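Local coordinates for protein LbaCas13a H328A (C2c2) (Lachnospiraceae bacterium NK4A179, PDB 5WLH) that binds a pre-crRNA guide and, as a CRISPR-Cas13a nuclease, probably uses it to recognise target RNA and then cleave RNA, with a preference for adenine, at residues 365-370 and 417-422; 648-653 and 713-718; 1134-1139 and 1230-1235. All coordinates share one frame; numbering follows the deposited sequence.

Contact 1: 365-370 and 417-422. With nucleotides of chain B.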
loop_
_atom_site.group_PDB
_atom_site.type_symbol
_atom_site.label_atom_id
_atom_site.label_comp_id
_atom_site.label_asym_id
_atom_site.label_seq_id
_atom_site.Cartn_x
_atom_site.Cartn_y
_atom_site.Cartn_z
ATOM N N ASN A 365 15.725 -26.645 -9.150
ATOM C CA ASN A 365 17.114 -26.276 -8.899
ATOM C C ASN A 365 17.980 -26.586 -10.105
ATOM O O ASN A 365 18.881 -25.812 -10.449
ATOM C CB ASN A 365 17.646 -27.000 -7.660
ATOM C CG ASN A 365 17.107 -26.422 -6.376
ATOM O OD1 ASN A 365 16.488 -25.353 -6.380
ATOM N ND2 ASN A 365 17.352 -27.113 -5.258
ATOM N N THR A 366 17.718 -27.715 -10.765
ATOM C CA THR A 366 18.426 -28.027 -11.995
ATOM C C THR A 366 18.135 -26.987 -13.063
ATOM O O THR A 366 19.040 -26.575 -13.800
ATOM C CB THR A 366 18.034 -29.420 -12.484
ATOM O OG1 THR A 366 18.489 -30.389 -11.533
ATOM C CG2 THR A 366 18.638 -29.703 -13.860
ATOM N N VAL A 367 16.878 -26.547 -13.159
ATOM C CA VAL A 367 16.525 -25.546 -14.162
ATOM C C VAL A 367 17.191 -24.211 -13.841
ATOM O O VAL A 367 17.682 -23.523 -14.740
ATOM C CB VAL A 367 14.992 -25.409 -14.278
ATOM C CG1 VAL A 367 14.605 -24.168 -15.108
ATOM C CG2 VAL A 367 14.386 -26.656 -14.912
ATOM N N LYS A 368 17.242 -23.830 -12.561
ATOM C CA LYS A 368 17.898 -22.568 -12.221
ATOM C C LYS A 368 19.370 -22.611 -12.587
ATOM O O LYS A 368 19.915 -21.629 -13.103
ATOM C CB LYS A 368 17.737 -22.248 -10.741
ATOM C CG LYS A 368 16.338 -21.825 -10.349
ATOM C CD LYS A 368 16.347 -21.336 -8.906
ATOM C CE LYS A 368 14.948 -21.127 -8.385
ATOM N NZ LYS A 368 14.964 -20.877 -6.926
ATOM N N GLU A 369 20.028 -23.753 -12.361
ATOM C CA GLU A 369 21.437 -23.833 -12.731
ATOM C C GLU A 369 21.610 -23.817 -14.245
ATOM O O GLU A 369 22.589 -23.253 -14.741
ATOM C CB GLU A 369 22.094 -25.072 -12.108
ATOM C CG GLU A 369 23.623 -24.945 -11.972
ATOM C CD GLU A 369 24.089 -23.576 -11.441
ATOM O OE1 GLU A 369 24.996 -22.969 -12.066
ATOM O OE2 GLU A 369 23.557 -23.112 -10.405
ATOM N N LEU A 370 20.653 -24.380 -14.990
ATOM C CA LEU A 370 20.685 -24.301 -16.448
ATOM C C LEU A 370 20.580 -22.860 -16.927
ATOM O O LEU A 370 21.332 -22.428 -17.811
ATOM C CB LEU A 370 19.551 -25.123 -17.043
ATOM C CG LEU A 370 19.740 -26.645 -17.016
ATOM C CD1 LEU A 370 18.459 -27.327 -17.428
ATOM C CD2 LEU A 370 20.879 -27.021 -17.958
ATOM N N ALA A 417 16.094 -16.461 -10.767
ATOM C CA ALA A 417 16.201 -16.559 -9.312
ATOM C C ALA A 417 14.820 -16.517 -8.675
ATOM O O ALA A 417 14.588 -17.153 -7.646
ATOM C CB ALA A 417 17.073 -15.432 -8.749
ATOM N N ASN A 418 13.900 -15.771 -9.294
ATOM C CA ASN A 418 12.511 -15.668 -8.865
ATOM C C ASN A 418 11.758 -16.987 -8.972
ATOM O O ASN A 418 10.759 -17.170 -8.266
ATOM C CB ASN A 418 11.807 -14.624 -9.736
ATOM C CG ASN A 418 10.701 -13.888 -9.010
ATOM O OD1 ASN A 418 10.384 -12.740 -9.346
ATOM N ND2 ASN A 418 10.095 -14.542 -8.023
ATOM N N LEU A 419 12.229 -17.910 -9.816
ATOM C CA LEU A 419 11.369 -18.876 -10.490
ATOM C C LEU A 419 10.438 -19.625 -9.546
ATOM O O LEU A 419 10.899 -20.394 -8.699
ATOM C CB LEU A 419 12.210 -19.884 -11.275
ATOM C CG LEU A 419 11.369 -20.545 -12.361
ATOM C CD1 LEU A 419 10.790 -19.481 -13.299
ATOM C CD2 LEU A 419 12.165 -21.589 -13.140
ATOM N N LYS A 420 9.132 -19.384 -9.681
ATOM C CA LYS A 420 8.163 -20.138 -8.896
ATOM C C LYS A 420 7.880 -21.491 -9.533
ATOM O O LYS A 420 7.834 -22.510 -8.838
ATOM C CB LYS A 420 6.865 -19.352 -8.745
ATOM C CG LYS A 420 7.079 -17.865 -8.689
ATOM C CD LYS A 420 6.942 -17.365 -7.271
ATOM C CE LYS A 420 7.147 -15.868 -7.208
ATOM N NZ LYS A 420 6.268 -15.269 -6.198
ATOM N N GLN A 421 7.711 -21.521 -10.850
ATOM C CA GLN A 421 7.347 -22.749 -11.542
ATOM C C GLN A 421 8.137 -22.835 -12.839
ATOM O O GLN A 421 8.200 -21.856 -13.591
ATOM C CB GLN A 421 5.843 -22.775 -11.822
ATOM C CG GLN A 421 5.247 -24.157 -11.896
ATOM C CD GLN A 421 4.195 -24.244 -12.975
ATOM O OE1 GLN A 421 3.498 -23.265 -13.247
ATOM N NE2 GLN A 421 4.075 -25.410 -13.607
ATOM N N VAL A 422 8.761 -23.990 -13.083
ATOM C CA VAL A 422 9.371 -24.252 -14.384
ATOM C C VAL A 422 8.276 -24.244 -15.444
ATOM O O VAL A 422 7.308 -25.009 -15.358
ATOM C CB VAL A 422 10.122 -25.594 -14.372
ATOM C CG1 VAL A 422 10.600 -25.961 -15.780
ATOM C CG2 VAL A 422 11.294 -25.579 -13.355
ATOM P P U B 7 6.821 -11.628 -10.193
ATOM O OP1 U B 7 7.952 -10.680 -10.137
ATOM O OP2 U B 7 7.030 -13.024 -10.692
ATOM O "O5'" U B 7 6.151 -11.750 -8.766
ATOM C "C5'" U B 7 5.797 -10.573 -8.041
ATOM C "C4'" U B 7 5.110 -10.956 -6.761
ATOM O "O4'" U B 7 3.828 -11.571 -7.064
ATOM C "C3'" U B 7 5.842 -12.005 -5.951
ATOM O "O3'" U B 7 6.875 -11.428 -5.163
ATOM C "C2'" U B 7 4.719 -12.643 -5.138
ATOM O "O2'" U B 7 4.389 -11.839 -4.025
ATOM C "C1'" U B 7 3.547 -12.583 -6.128
ATOM N N1 U B 7 3.383 -13.856 -6.857
ATOM C C2 U B 7 2.594 -14.806 -6.245
ATOM O O2 U B 7 2.061 -14.563 -5.179
ATOM N N3 U B 7 2.456 -15.988 -6.934
ATOM C C4 U B 7 3.029 -16.304 -8.154
ATOM O O4 U B 7 2.829 -17.408 -8.664
ATOM C C5 U B 7 3.840 -15.262 -8.720
ATOM C C6 U B 7 3.983 -14.101 -8.069
ATOM P P A B 8 8.330 -12.068 -5.136
ATOM O OP1 A B 8 8.171 -13.572 -5.195
ATOM O OP2 A B 8 9.086 -11.414 -4.050
ATOM O "O5'" A B 8 8.936 -11.693 -6.556
ATOM C "C5'" A B 8 9.882 -10.661 -6.713
ATOM C "C4'" A B 8 9.195 -9.398 -7.156
ATOM O "O4'" A B 8 8.390 -8.878 -6.070
ATOM C "C3'" A B 8 10.130 -8.263 -7.528
ATOM O "O3'" A B 8 10.523 -8.365 -8.880
ATOM C "C2'" A B 8 9.310 -7.017 -7.237
ATOM O "O2'" A B 8 8.388 -6.776 -8.293
ATOM C "C1'" A B 8 8.525 -7.461 -6.006
ATOM N N9 A B 8 9.237 -7.123 -4.760
ATOM C C8 A B 8 9.800 -7.976 -3.837
ATOM N N7 A B 8 10.340 -7.359 -2.810
ATOM C C5 A B 8 10.097 -6.006 -3.069
ATOM C C6 A B 8 10.437 -4.830 -2.374
ATOM N N6 A B 8 11.069 -4.845 -1.209
ATOM N N1 A B 8 10.055 -3.639 -2.902
ATOM C C2 A B 8 9.407 -3.644 -4.079
ATOM N N3 A B 8 9.037 -4.695 -4.815
ATOM C C4 A B 8 9.430 -5.846 -4.262
#
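Lys420 NZ gives a hydrogen bond of 2.7 Å to OP1 of A8 in the RNA, chain B, the shortest polar link here. The lysine chain bends on its way there: CD is turned well off the extended line (chi2 -104°), and the outer half lies over one face of the U7 base. CE stands 3.7 Å from U7 C5, and NZ sits above U7 C6 at 3.2 Å. CD and CE thus lie over the C5 side of U7 and NZ over C6, and the amine meets both the base face and the phosphate that joins U7 to A8. With an alanine in place of this lysine, OP1 of A8 would probably lose this positive mate and the U7 face the cover of CE and NZ.

Behind the lysine, the loop 417-422 leans on helix 357-388 by apolar contacts. Val367 and Val422 meet tip to tip, CG2 to CG2 at 3.6 Å. The other branch of Val367, CG1, set anti to the backbone N (chi1 168°), comes 4.1 Å from Leu419 CD2, the two side chains crossing at about a right angle. Lys368 runs out fully extended beside the loop, its CE 4.2 Å from Leu419 CB. A second link is polar: Lys364, one turn before Lys368, hydrogen-bonds through NZ to the carbonyl oxygens of Leu419 and Lys420.

The chemistry is divided by side of the loop: Leu419 and Val422 are buried against Val367 of the helix, whereas Lys420 points away from it and spends its charge on the RNA backbone, a contact that would probably serve any nucleotide in the place of A8, since it is made to the phosphate.

Contact 2: 648-653 and 713-718; sequences LPMFYK and ELKFYN. With nucleotides of chain B.
Phe651 and Phe716 form the heart of the contact, an edge-to-face pair in which the edge of Phe716 is turned to the face of Phe651. The centroids lie 5.2 Å apart and the planes meet at 62°. Phe716 CB also sits over that face, 3.7 Å from the Phe651 centroid, as a CH-pi contact. It approaches toward the rim, with CZ of Phe651 the nearest ring atom at 3.5 Å, while Met650 CG covers the opposite face, so that the ring is held between two aliphatic groups.

Phe716 CG stands anti to the backbone N (chi1 170°), and from there the ring reaches Tyr652, whose OH lies in the ring plane at its edge, 3.4 Å from Phe716 CE1. Farther along, Met650 SD rests on the aliphatic part of Lys715, 3.6 Å from CD, before that chain bends away to a salt bridge between its NZ and Glu711.

The next shell fixes these groups. Tyr652 OH is hydrogen-bonded to the carbonyl oxygen of Val865, and backbone bonds tie Met650 to His871 and Phe651 to Tyr869. On another side of the helix Asn718 ND2 gives OP2 of A38, chain B, a hydrogen bond of 3.2 Å, bent to 137° at the hydrogen, while Asn718 OD1 is bound by Arg684. Leu714 CD2 comes 3.3 Å from A38 N7, above the plane and just outside the rim of the base.

The arrangement is that of a helix packed on protein by one side and on RNA by another, in a strand-free part of the chain made of helices and loops: residues of 709-732 press aromatic and aliphatic groups into the turn between helices 635-645 and 654-665, and others of the same helix line the bound RNA, probably its guide portion.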
loop_
_atom_site.group_PDB
_atom_site.type_symbol
_atom_site.label_atom_id
_atom_site.label_comp_id
_atom_site.label_asym_id
_atom_site.label_seq_id
_atom_site.Cartn_x
_atom_site.Cartn_y
_atom_site.Cartn_z
ATOM N N LEU A 648 -27.549 2.653 26.903
ATOM C CA LEU A 648 -26.865 2.825 28.180
ATOM C C LEU A 648 -27.804 3.293 29.289
ATOM O O LEU A 648 -27.639 2.828 30.429
ATOM C CB LEU A 648 -25.684 3.792 28.027
ATOM C CG LEU A 648 -24.347 3.187 27.583
ATOM C CD1 LEU A 648 -23.930 2.040 28.492
ATOM C CD2 LEU A 648 -24.386 2.751 26.125
ATOM N N PRO A 649 -28.770 4.187 29.054
ATOM C CA PRO A 649 -29.695 4.546 30.140
ATOM C C PRO A 649 -30.699 3.459 30.471
ATOM O O PRO A 649 -31.522 3.658 31.373
ATOM C CB PRO A 649 -30.395 5.805 29.614
ATOM C CG PRO A 649 -30.182 5.806 28.164
ATOM C CD PRO A 649 -28.910 5.094 27.899
ATOM N N MET A 650 -30.665 2.327 29.770
ATOM C CA MET A 650 -31.443 1.165 30.175
ATOM C C MET A 650 -30.791 0.425 31.332
ATOM O O MET A 650 -31.464 -0.361 32.012
ATOM C CB MET A 650 -31.618 0.221 28.983
ATOM C CG MET A 650 -32.485 -0.999 29.222
ATOM S SD MET A 650 -32.776 -1.895 27.680
ATOM C CE MET A 650 -33.485 -0.588 26.685
ATOM N N PHE A 651 -29.503 0.669 31.580
ATOM C CA PHE A 651 -28.761 -0.100 32.571
ATOM C C PHE A 651 -28.015 0.746 33.589
ATOM O O PHE A 651 -27.544 0.194 34.588
ATOM C CB PHE A 651 -27.777 -1.050 31.867
ATOM C CG PHE A 651 -28.451 -1.982 30.898
ATOM C CD1 PHE A 651 -29.044 -3.152 31.348
ATOM C CD2 PHE A 651 -28.539 -1.672 29.551
ATOM C CE1 PHE A 651 -29.693 -4.011 30.468
ATOM C CE2 PHE A 651 -29.182 -2.526 28.665
ATOM C CZ PHE A 651 -29.759 -3.699 29.127
ATOM N N TYR A 652 -27.918 2.061 33.394
ATOM C CA TYR A 652 -27.203 2.912 34.328
ATOM C C TYR A 652 -27.994 4.195 34.551
ATOM O O TYR A 652 -28.854 4.569 33.750
ATOM C CB TYR A 652 -25.779 3.213 33.825
ATOM C CG TYR A 652 -24.940 1.965 33.674
ATOM C CD1 TYR A 652 -24.346 1.366 34.780
ATOM C CD2 TYR A 652 -24.759 1.368 32.430
ATOM C CE1 TYR A 652 -23.587 0.213 34.646
ATOM C CE2 TYR A 652 -24.006 0.219 32.288
ATOM C CZ TYR A 652 -23.417 -0.353 33.399
ATOM O OH TYR A 652 -22.666 -1.495 33.255
ATOM N N LYS A 653 -27.703 4.849 35.669
ATOM C CA LYS A 653 -28.388 6.084 36.019
ATOM C C LYS A 653 -27.950 7.223 35.106
ATOM O O LYS A 653 -26.760 7.379 34.815
ATOM C CB LYS A 653 -28.106 6.439 37.478
ATOM C CG LYS A 653 -28.527 5.343 38.454
ATOM C CD LYS A 653 -28.588 5.854 39.891
ATOM C CE LYS A 653 -27.195 5.972 40.502
ATOM N NZ LYS A 653 -27.248 6.442 41.919
ATOM N N GLU A 713 -30.237 -9.010 27.835
ATOM C CA GLU A 713 -28.833 -9.351 28.025
ATOM C C GLU A 713 -28.002 -8.875 26.842
ATOM O O GLU A 713 -26.926 -8.288 27.016
ATOM C CB GLU A 713 -28.691 -10.861 28.211
ATOM C CG GLU A 713 -27.336 -11.305 28.716
ATOM C CD GLU A 713 -27.428 -12.363 29.797
ATOM O OE1 GLU A 713 -28.493 -13.013 29.907
ATOM O OE2 GLU A 713 -26.430 -12.545 30.531
ATOM N N LEU A 714 -28.505 -9.100 25.629
ATOM C CA LEU A 714 -27.787 -8.672 24.436
ATOM C C LEU A 714 -27.698 -7.153 24.362
ATOM O O LEU A 714 -26.641 -6.606 24.028
ATOM C CB LEU A 714 -28.472 -9.233 23.196
ATOM C CG LEU A 714 -27.823 -8.844 21.877
ATOM C CD1 LEU A 714 -26.360 -9.290 21.858
ATOM C CD2 LEU A 714 -28.605 -9.466 20.738
ATOM N N LYS A 715 -28.795 -6.456 24.665
ATOM C CA LYS A 715 -28.739 -5.000 24.761
ATOM C C LYS A 715 -27.668 -4.552 25.748
ATOM O O LYS A 715 -26.927 -3.602 25.476
ATOM C CB LYS A 715 -30.099 -4.432 25.168
ATOM C CG LYS A 715 -31.113 -4.315 24.037
ATOM C CD LYS A 715 -32.230 -3.350 24.418
ATOM C CE LYS A 715 -33.565 -3.772 23.828
ATOM N NZ LYS A 715 -33.437 -4.238 22.420
ATOM N N PHE A 716 -27.567 -5.220 26.903
ATOM C CA PHE A 716 -26.589 -4.799 27.903
ATOM C C PHE A 716 -25.162 -4.959 27.399
ATOM O O PHE A 716 -24.344 -4.039 27.522
ATOM C CB PHE A 716 -26.753 -5.573 29.210
ATOM C CG PHE A 716 -25.617 -5.345 30.161
ATOM C CD1 PHE A 716 -25.427 -4.092 30.729
ATOM C CD2 PHE A 716 -24.706 -6.351 30.435
ATOM C CE1 PHE A 716 -24.363 -3.858 31.586
ATOM C CE2 PHE A 716 -23.633 -6.130 31.285
ATOM C CZ PHE A 716 -23.464 -4.883 31.869
ATOM N N TYR A 717 -24.825 -6.136 26.867
ATOM C CA TYR A 717 -23.447 -6.346 26.427
ATOM C C TYR A 717 -23.094 -5.436 25.254
ATOM O O TYR A 717 -21.955 -4.965 25.156
ATOM C CB TYR A 717 -23.220 -7.810 26.071
ATOM C CG TYR A 717 -23.183 -8.672 27.308
ATOM C CD1 TYR A 717 -22.262 -8.426 28.314
ATOM C CD2 TYR A 717 -24.091 -9.700 27.487
ATOM C CE1 TYR A 717 -22.230 -9.197 29.458
ATOM C CE2 TYR A 717 -24.058 -10.483 28.629
ATOM C CZ TYR A 717 -23.134 -10.223 29.608
ATOM O OH TYR A 717 -23.105 -11.000 30.749
ATOM N N ASN A 718 -24.059 -5.170 24.373
ATOM C CA ASN A 718 -23.851 -4.214 23.292
ATOM C C ASN A 718 -23.663 -2.805 23.840
ATOM O O ASN A 718 -22.822 -2.048 23.347
ATOM C CB ASN A 718 -25.034 -4.253 22.334
ATOM C CG ASN A 718 -25.003 -5.466 21.415
ATOM O OD1 ASN A 718 -23.951 -6.061 21.205
ATOM N ND2 ASN A 718 -26.158 -5.833 20.872
ATOM P P A B 38 -26.279 -6.234 17.038
ATOM O OP1 A B 38 -27.010 -6.016 15.760
ATOM O OP2 A B 38 -26.932 -7.089 18.074
ATOM O "O5'" A B 38 -24.863 -6.906 16.790
ATOM C "C5'" A B 38 -23.927 -7.035 17.855
ATOM C "C4'" A B 38 -23.243 -8.378 17.833
ATOM O "O4'" A B 38 -24.077 -9.363 18.499
ATOM C "C3'" A B 38 -22.952 -8.941 16.442
ATOM O "O3'" A B 38 -21.747 -9.690 16.490
ATOM C "C2'" A B 38 -24.100 -9.912 16.221
ATOM O "O2'" A B 38 -23.813 -10.944 15.303
ATOM C "C1'" A B 38 -24.295 -10.458 17.630
ATOM N N9 A B 38 -25.622 -11.015 17.886
ATOM C C8 A B 38 -26.849 -10.413 17.780
ATOM N N7 A B 38 -27.847 -11.207 18.082
ATOM C C5 A B 38 -27.230 -12.407 18.414
ATOM C C6 A B 38 -27.732 -13.653 18.826
ATOM N N6 A B 38 -29.031 -13.900 18.981
ATOM N N1 A B 38 -26.848 -14.644 19.068
ATOM C C2 A B 38 -25.542 -14.394 18.910
ATOM N N3 A B 38 -24.949 -13.266 18.525
ATOM C C4 A B 38 -25.860 -12.304 18.294
#

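Contact 3: 1134-1139 and 1230-1235. With nucleotides of chain B.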
loop_
_atom_site.group_PDB
_atom_site.type_symbol
_atom_site.label_atom_id
_atom_site.label_comp_id
_atom_site.label_asym_id
_atom_site.label_seq_id
_atom_site.Cartn_x
_atom_site.Cartn_y
_atom_site.Cartn_z
ATOM N N MET A 1134 4.576 13.317 -13.804
ATOM C CA MET A 1134 5.176 14.629 -13.585
ATOM C C MET A 1134 6.651 14.511 -13.253
ATOM O O MET A 1134 7.475 15.290 -13.749
ATOM C CB MET A 1134 4.454 15.370 -12.465
ATOM C CG MET A 1134 5.199 16.640 -12.104
ATOM S SD MET A 1134 4.452 17.362 -10.656
ATOM C CE MET A 1134 5.182 16.347 -9.359
ATOM N N ASN A 1135 7.008 13.554 -12.382
ATOM C CA ASN A 1135 8.409 13.380 -12.021
ATOM C C ASN A 1135 9.241 12.964 -13.233
ATOM O O ASN A 1135 10.383 13.405 -13.384
ATOM C CB ASN A 1135 8.550 12.330 -10.922
ATOM C CG ASN A 1135 8.226 12.873 -9.546
ATOM O OD1 ASN A 1135 8.040 14.063 -9.361
ATOM N ND2 ASN A 1135 8.124 11.979 -8.579
ATOM N N PHE A 1136 8.707 12.056 -14.061
ATOM C CA PHE A 1136 9.419 11.671 -15.269
ATOM C C PHE A 1136 9.686 12.891 -16.129
ATOM O O PHE A 1136 10.822 13.124 -16.565
ATOM C CB PHE A 1136 8.626 10.656 -16.095
ATOM C CG PHE A 1136 9.337 10.273 -17.357
ATOM C CD1 PHE A 1136 9.227 11.059 -18.515
ATOM C CD2 PHE A 1136 10.176 9.171 -17.376
ATOM C CE1 PHE A 1136 9.935 10.725 -19.654
ATOM C CE2 PHE A 1136 10.869 8.818 -18.531
ATOM C CZ PHE A 1136 10.745 9.590 -19.670
ATOM N N GLN A 1137 8.632 13.662 -16.399
ATOM C CA GLN A 1137 8.780 14.856 -17.231
ATOM C C GLN A 1137 9.754 15.842 -16.605
ATOM O O GLN A 1137 10.624 16.379 -17.291
ATOM C CB GLN A 1137 7.430 15.514 -17.456
ATOM C CG GLN A 1137 6.502 14.667 -18.316
ATOM C CD GLN A 1137 5.121 15.251 -18.416
ATOM O OE1 GLN A 1137 4.523 15.652 -17.412
ATOM N NE2 GLN A 1137 4.598 15.301 -19.628
ATOM N N LEU A 1138 9.632 16.077 -15.297
ATOM C CA LEU A 1138 10.565 16.968 -14.619
ATOM C C LEU A 1138 11.989 16.468 -14.738
ATOM O O LEU A 1138 12.898 17.242 -15.015
ATOM C CB LEU A 1138 10.196 17.103 -13.149
ATOM C CG LEU A 1138 9.033 18.042 -12.906
ATOM C CD1 LEU A 1138 8.664 17.966 -11.419
ATOM C CD2 LEU A 1138 9.404 19.520 -13.304
ATOM N N GLY A 1139 12.211 15.174 -14.512
ATOM C CA GLY A 1139 13.571 14.674 -14.551
ATOM C C GLY A 1139 14.144 14.718 -15.949
ATOM O O GLY A 1139 15.304 15.097 -16.145
ATOM N N LEU A 1230 8.496 10.207 -23.503
ATOM C CA LEU A 1230 7.485 9.326 -22.924
ATOM C C LEU A 1230 7.486 7.926 -23.524
ATOM O O LEU A 1230 6.828 7.044 -22.964
ATOM C CB LEU A 1230 6.086 9.927 -23.067
ATOM C CG LEU A 1230 5.786 11.122 -22.162
ATOM C CD1 LEU A 1230 4.307 11.422 -22.193
ATOM C CD2 LEU A 1230 6.307 10.879 -20.736
ATOM N N GLU A 1231 8.220 7.694 -24.621
ATOM C CA GLU A 1231 8.433 6.324 -25.089
ATOM C C GLU A 1231 9.105 5.437 -24.032
ATOM O O GLU A 1231 8.953 4.210 -24.085
ATOM C CB GLU A 1231 9.261 6.346 -26.375
ATOM C CG GLU A 1231 10.738 6.705 -26.182
ATOM C CD GLU A 1231 10.997 8.205 -26.137
ATOM O OE1 GLU A 1231 10.057 8.998 -26.385
ATOM O OE2 GLU A 1231 12.148 8.578 -25.837
ATOM N N ILE A 1232 9.853 6.034 -23.095
ATOM C CA ILE A 1232 10.465 5.322 -21.975
ATOM C C ILE A 1232 9.432 5.028 -20.902
ATOM O O ILE A 1232 9.454 3.969 -20.262
ATOM C CB ILE A 1232 11.626 6.171 -21.417
ATOM C CG1 ILE A 1232 12.685 6.380 -22.498
ATOM C CG2 ILE A 1232 12.236 5.573 -20.161
ATOM C CD1 ILE A 1232 13.369 5.106 -22.895
ATOM N N PHE A 1233 8.533 5.978 -20.674
ATOM C CA PHE A 1233 7.522 5.882 -19.632
ATOM C C PHE A 1233 6.372 4.949 -19.994
ATOM O O PHE A 1233 5.797 4.285 -19.111
ATOM C CB PHE A 1233 7.008 7.299 -19.370
ATOM C CG PHE A 1233 6.171 7.431 -18.153
ATOM C CD1 PHE A 1233 6.757 7.690 -16.928
ATOM C CD2 PHE A 1233 4.795 7.366 -18.242
ATOM C CE1 PHE A 1233 5.968 7.841 -15.792
ATOM C CE2 PHE A 1233 3.997 7.524 -17.105
ATOM C CZ PHE A 1233 4.597 7.754 -15.886
ATOM N N GLU A 1234 6.024 4.859 -21.272
ATOM C CA GLU A 1234 4.786 4.202 -21.670
ATOM C C GLU A 1234 4.912 3.793 -23.129
ATOM O O GLU A 1234 5.906 4.089 -23.791
ATOM C CB GLU A 1234 3.592 5.141 -21.464
ATOM C CG GLU A 1234 3.604 6.317 -22.456
ATOM C CD GLU A 1234 2.524 7.352 -22.193
ATOM O OE1 GLU A 1234 2.288 8.208 -23.079
ATOM O OE2 GLU A 1234 1.904 7.309 -21.114
ATOM N N ASN A 1235 3.896 3.093 -23.625
ATOM C CA ASN A 1235 3.756 2.868 -25.058
ATOM C C ASN A 1235 2.971 4.049 -25.614
ATOM O O ASN A 1235 1.766 4.175 -25.366
ATOM C CB ASN A 1235 3.056 1.535 -25.324
ATOM C CG ASN A 1235 2.900 1.239 -26.801
ATOM O OD1 ASN A 1235 2.961 2.140 -27.645
ATOM N ND2 ASN A 1235 2.666 -0.031 -27.122
ATOM P P G B 2 4.518 -2.316 -32.619
ATOM O OP1 G B 2 3.998 -3.543 -33.291
ATOM O OP2 G B 2 3.728 -1.058 -32.670
ATOM O "O5'" G B 2 4.828 -2.654 -31.088
ATOM C "C5'" G B 2 5.779 -3.658 -30.740
ATOM C "C4'" G B 2 6.115 -3.670 -29.265
ATOM O "O4'" G B 2 6.784 -2.434 -28.884
ATOM C "C3'" G B 2 4.936 -3.820 -28.306
ATOM O "O3'" G B 2 5.389 -4.529 -27.162
ATOM C "C2'" G B 2 4.664 -2.381 -27.895
ATOM O "O2'" G B 2 3.959 -2.229 -26.681
ATOM C "C1'" G B 2 6.083 -1.837 -27.805
ATOM N N9 G B 2 6.151 -0.388 -27.944
ATOM C C8 G B 2 5.696 0.311 -29.037
ATOM N N7 G B 2 5.865 1.593 -28.908
ATOM C C5 G B 2 6.448 1.739 -27.654
ATOM C C6 G B 2 6.860 2.933 -26.994
ATOM O O6 G B 2 6.757 4.089 -27.403
ATOM N N1 G B 2 7.430 2.682 -25.755
ATOM C C2 G B 2 7.573 1.435 -25.201
ATOM N N2 G B 2 8.156 1.421 -23.980
ATOM N N3 G B 2 7.190 0.301 -25.812
ATOM C C4 G B 2 6.646 0.530 -27.038
#
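The segment 1230-1235 is a short helical turn just ahead of helix 1239-1250, which runs into the R-X4-H signature of a HEPN nuclease domain, probably HEPN2; here it packs on the long helix 1106-1145. Phe1136 carries the contact. Its ring takes Phe1233 CB over the centre of one face, 4.1 Å from the centroid and 7° off the normal, a CH-pi contact. The Phe1233 ring turns its edge to the same face in an offset edge-to-face pair, planes at 62°, and its CD1 comes 3.6 Å from Phe1136 CB. Ile1232 CG2 meets the edge of the Phe1136 ring, 3.9 Å from CE2, and Leu1230 CD2 approaches CD1 at 3.7 Å. Tyr448 adds another edge-to-face neighbour, while Phe1233 stacks on Tyr1276.

The backbone of the same turn faces the RNA. The carbonyl oxygen of Glu1231 accepts two hydrogen bonds from G2 of chain B, from N1 at 2.7 Å and from N2 at 2.9 Å. Glu1231's carboxylate is bridged to Arg295. One carbonyl oxygen taking both N-H donors suits guanine and probably favours it here, while apolar side chains of the same turn are buried against helix 1106-1145.

Along the chain the three contacts follow in series, contact 1 closing before contact 2 opens and contact 2 before contact 3, and none touches another. Contacts 1 and 3 are the nearer pair, centres 34 Å apart and nearest atoms about 20 Å; contact 2 lies about 62 Å and 61 Å from them between centres, across the middle of the chain. Helix 429-458 connects the first pair: it follows the loop of contact 1, and its Tyr448 and Ile449 pack on Phe1136 of contact 3. In each, one of the two segments packs on the other and also reaches the RNA: U7 and A8 in contact 1, A38 in contact 2, G2 in contact 3. The one RNA chain is thus held at widely spaced points.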